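Histone-lysine N-methyltransferase SETMAR (Homo sapiens, PDB 3F2K) methylates histone H3 lysine and, through its mariner transposase-derived domain, binds DNA, with roles in double-strand break repair and restart of stalled replication forks. Local coordinates at residues 35-40 and 127-132. Residues are numbered along the deposited sequence; the frame is centred on the assembly and turned at random. Where two conformers were deposited one is given.
With MG (magnesium ion), chain D.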
ATOM      1  N   VAL A  35      -1.193  -8.483   0.808  1.00 13.69           N
ATOM      2  CA  VAL A  35      -1.070  -7.639  -0.368  1.00 13.29           C
ATOM      3  C   VAL A  35      -1.374  -6.215   0.174  1.00 11.43           C
ATOM      4  O   VAL A  35      -2.301  -6.054   0.914  1.00 14.04           O
ATOM      5  CB  VAL A  35      -2.129  -7.994  -1.433  1.00 14.14           C
ATOM      6  CG1 VAL A  35      -2.082  -6.984  -2.538  1.00 14.64           C
ATOM      7  CG2 VAL A  35      -1.736  -9.403  -2.082  1.00 15.32           C
ATOM      8  N   THR A  36      -0.600  -5.235  -0.235  1.00 13.86           N
ATOM      9  CA  THR A  36      -0.814  -3.913   0.245  1.00 15.45           C
ATOM     10  C   THR A  36      -0.683  -2.862  -0.852  1.00 14.65           C
ATOM     11  O   THR A  36       0.045  -3.058  -1.888  1.00 15.04           O
ATOM     12  CB  THR A  36       0.162  -3.630   1.460  1.00 13.62           C
ATOM     13  OG1 THR A  36      -0.327  -2.529   2.244  1.00 14.42           O
ATOM     14  CG2 THR A  36       1.617  -3.420   1.032  1.00 13.13           C
ATOM     15  N   CYS A  37      -1.263  -1.691  -0.601  0.50 14.57           N
ATOM     16  CA  CYS A  37      -1.257  -0.669  -1.644  0.50 14.78           C
ATOM     17  C   CYS A  37      -1.424   0.692  -1.049  0.50 15.24           C
ATOM     18  O   CYS A  37      -1.735   0.804   0.137  0.50 15.66           O
ATOM     19  CB  CYS A  37      -2.411  -0.922  -2.608  0.50 15.45           C
ATOM     20  SG  CYS A  37      -4.030  -0.621  -1.914  0.50 12.73           S
ATOM     21  N   ASP A  38      -1.247   1.692  -1.911  1.00 16.13           N
ATOM     22  CA  ASP A  38      -1.561   3.070  -1.613  1.00 17.29           C
ATOM     23  C   ASP A  38      -1.464   3.859  -2.907  1.00 17.96           C
ATOM     24  O   ASP A  38      -0.796   3.466  -3.898  1.00 17.91           O
ATOM     25  CB  ASP A  38      -0.611   3.680  -0.531  1.00 16.38           C
ATOM     26  CG  ASP A  38      -1.238   4.914   0.179  1.00 19.76           C
ATOM     27  OD1 ASP A  38      -2.486   5.052   0.110  1.00 14.16           O
ATOM     28  OD2 ASP A  38      -0.477   5.681   0.784  1.00 17.72           O
ATOM     29  N   GLU A  39      -2.064   5.020  -2.828  1.00 17.42           N
ATOM     30  CA  GLU A  39      -2.084   6.004  -3.928  1.00 17.63           C
ATOM     31  C   GLU A  39      -1.080   7.103  -3.560  1.00 17.73           C
ATOM     32  O   GLU A  39      -0.916   7.495  -2.375  1.00 17.74           O
ATOM     33  CB  GLU A  39      -3.509   6.575  -4.073  1.00 17.19           C
ATOM     34  CG  GLU A  39      -4.586   5.607  -4.692  1.00 19.24           C
ATOM     35  CD  GLU A  39      -5.270   4.697  -3.631  1.00 18.61           C
ATOM     36  OE1 GLU A  39      -4.918   4.768  -2.447  1.00 18.87           O
ATOM     37  OE2 GLU A  39      -6.201   3.963  -4.022  1.00 18.29           O
ATOM     38  N   LYS A  40      -0.411   7.618  -4.582  1.00 18.65           N
ATOM     39  CA  LYS A  40       0.393   8.838  -4.403  1.00 21.28           C
ATOM     40  C   LYS A  40       0.345   9.740  -5.653  1.00 23.11           C
ATOM     41  O   LYS A  40       0.442   9.279  -6.773  1.00 20.71           O
ATOM     42  CB  LYS A  40       1.858   8.452  -4.091  1.00 20.20           C
ATOM     43  CG  LYS A  40       2.888   9.557  -4.207  1.00 21.05           C
ATOM     44  CD  LYS A  40       4.235   9.085  -3.731  1.00 21.33           C
ATOM     45  CE  LYS A  40       5.285  10.167  -3.957  1.00 26.97           C
ATOM     46  NZ  LYS A  40       5.042  11.086  -2.827  1.00 27.42           N
ATOM     47  N   LEU A 127      -5.785  -8.068   2.228  1.00 14.89           N
ATOM     48  CA  LEU A 127      -5.423  -6.759   1.683  1.00 12.51           C
ATOM     49  C   LEU A 127      -5.276  -5.766   2.838  1.00 12.60           C
ATOM     50  O   LEU A 127      -6.157  -5.706   3.741  1.00 14.48           O
ATOM     51  CB  LEU A 127      -6.506  -6.287   0.690  1.00 12.34           C
ATOM     52  CG  LEU A 127      -6.252  -4.909   0.145  1.00 12.73           C
ATOM     53  CD1 LEU A 127      -4.918  -4.833  -0.688  1.00 16.43           C
ATOM     54  CD2 LEU A 127      -7.443  -4.545  -0.744  1.00 16.29           C
ATOM     55  N   LEU A 128      -4.156  -5.010   2.819  1.00 12.25           N
ATOM     56  CA  LEU A 128      -3.936  -3.901   3.777  1.00 14.78           C
ATOM     57  C   LEU A 128      -3.938  -2.622   2.960  1.00 12.70           C
ATOM     58  O   LEU A 128      -3.062  -2.373   2.144  1.00 13.22           O
ATOM     59  CB  LEU A 128      -2.535  -4.078   4.376  1.00 15.56           C
ATOM     60  CG  LEU A 128      -2.019  -3.041   5.405  1.00 16.71           C
ATOM     61  CD1 LEU A 128      -3.050  -2.515   6.264  1.00 21.84           C
ATOM     62  CD2 LEU A 128      -0.710  -3.711   6.101  1.00 16.62           C
ATOM     63  N   HIS A 129      -4.959  -1.814   3.200  1.00 13.88           N
ATOM     64  CA  HIS A 129      -5.094  -0.565   2.524  1.00 12.87           C
ATOM     65  C   HIS A 129      -5.815   0.432   3.457  1.00 13.02           C
ATOM     66  O   HIS A 129      -6.465   0.045   4.419  1.00 13.81           O
ATOM     67  CB  HIS A 129      -5.780  -0.708   1.114  1.00 14.18           C
ATOM     68  CG  HIS A 129      -7.230  -1.107   1.077  1.00 12.09           C
ATOM     69  ND1 HIS A 129      -7.976  -1.606   2.134  1.00 19.74           N
ATOM     70  CD2 HIS A 129      -8.067  -1.144   0.001  1.00 10.51           C
ATOM     71  CE1 HIS A 129      -9.199  -1.895   1.712  1.00 14.55           C
ATOM     72  NE2 HIS A 129      -9.280  -1.606   0.432  1.00 16.60           N
ATOM     73  N   ASP A 130      -5.687   1.704   3.134  1.00 15.94           N
ATOM     74  CA  ASP A 130      -6.208   2.743   4.027  1.00 17.24           C
ATOM     75  C   ASP A 130      -7.693   2.993   3.755  1.00 18.82           C
ATOM     76  O   ASP A 130      -8.309   2.316   2.909  1.00 19.13           O
ATOM     77  CB  ASP A 130      -5.303   4.006   4.016  1.00 18.28           C
ATOM     78  CG  ASP A 130      -5.309   4.759   2.695  1.00 17.91           C
ATOM     79  OD1 ASP A 130      -6.281   4.656   1.901  1.00 16.82           O
ATOM     80  OD2 ASP A 130      -4.329   5.537   2.456  1.00 18.95           O
ATOM     81  N   ASN A 131      -8.291   3.901   4.513  1.00 16.97           N
ATOM     82  CA  ASN A 131      -9.733   4.082   4.404  1.00 20.04           C
ATOM     83  C   ASN A 131     -10.197   5.126   3.397  1.00 18.79           C
ATOM     84  O   ASN A 131     -11.293   5.697   3.564  1.00 19.51           O
ATOM     85  CB  ASN A 131     -10.267   4.382   5.792  1.00 21.06           C
ATOM     86  CG  ASN A 131      -9.969   5.816   6.234  1.00 26.79           C
ATOM     87  OD1 ASN A 131      -9.291   6.603   5.528  1.00 32.32           O
ATOM     88  ND2 ASN A 131     -10.527   6.187   7.371  1.00 29.66           N
ATOM     89  N   ALA A 132      -9.391   5.412   2.382  1.00 17.13           N
ATOM     90  CA  ALA A 132      -9.809   6.279   1.267  1.00 18.64           C
ATOM     91  C   ALA A 132     -11.216   5.837   0.808  1.00 19.09           C
ATOM     92  O   ALA A 132     -11.527   4.637   0.840  1.00 17.89           O
ATOM     93  CB  ALA A 132      -8.830   6.256   0.109  1.00 17.80           C
TER
HETATM   94 MG    MG D 227      -3.687   6.684   0.954  1.00 20.28          MG
HETATM   95  O   HOH W   1      -3.918   2.623   0.872  1.00 14.12           O
HETATM   96  O   HOH W   2      -1.972   7.197   2.242  1.00 20.19           O
HETATM   97  O   HOH W   3      -5.394   6.085  -0.224  1.00 18.58           O
HETATM   98  O   HOH W   4      -3.062   7.830  -0.611  1.00 20.19           O
HETATM   99  O   HOH W   5      -4.885   8.311   1.713  1.00 17.82           O
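Leu127 pairs in parallel with Val35, its CD1 set 4.0 Å from Val35 CG1 on the side of the sheet covered by helix 98-115. Leu128 closes the pairing: its N-H is hydrogen-bonded to Val35 O (2.9 Å), while its carbonyl O takes Thr36 OG1 at 2.7 Å and, weakly, Cys37 N. With OG1 anti to the backbone N (chi1 -160°), the Thr36 hydroxyl lies alongside Leu128 CB and meets that oxygen tilted from the carbonyl plane. At His129 the chain leaves the strand and the two segments draw apart; Cys37 SG rests 3.5 Å from His129 CB. Water 1 then fills in, giving hydrogens to Cys37 O and Asp38 OD1 and accepting from Asp130 N. Asp130 OD2 and Asp38 OD1 both bind magnesium, at 2.0 and 2.2 Å, from carboxylates turned 89° to each other. Asp130 OD1 is held by Ala132 N in an Asx turn and by metal-bound water 3, which also donates to Glu39 OE1; Asn165 secures Asp38 OD2. Asp38 on its strand and Asp130 just past the end of the neighbouring strand form the metal site of the RNase H-like transposase domain. Two protein oxygens and four waters make up the octahedral shell, and the cation probably offsets the repulsion between carboxylate oxygens only 3.0 Å apart, Asp38 OD1 and Asp130 OD2.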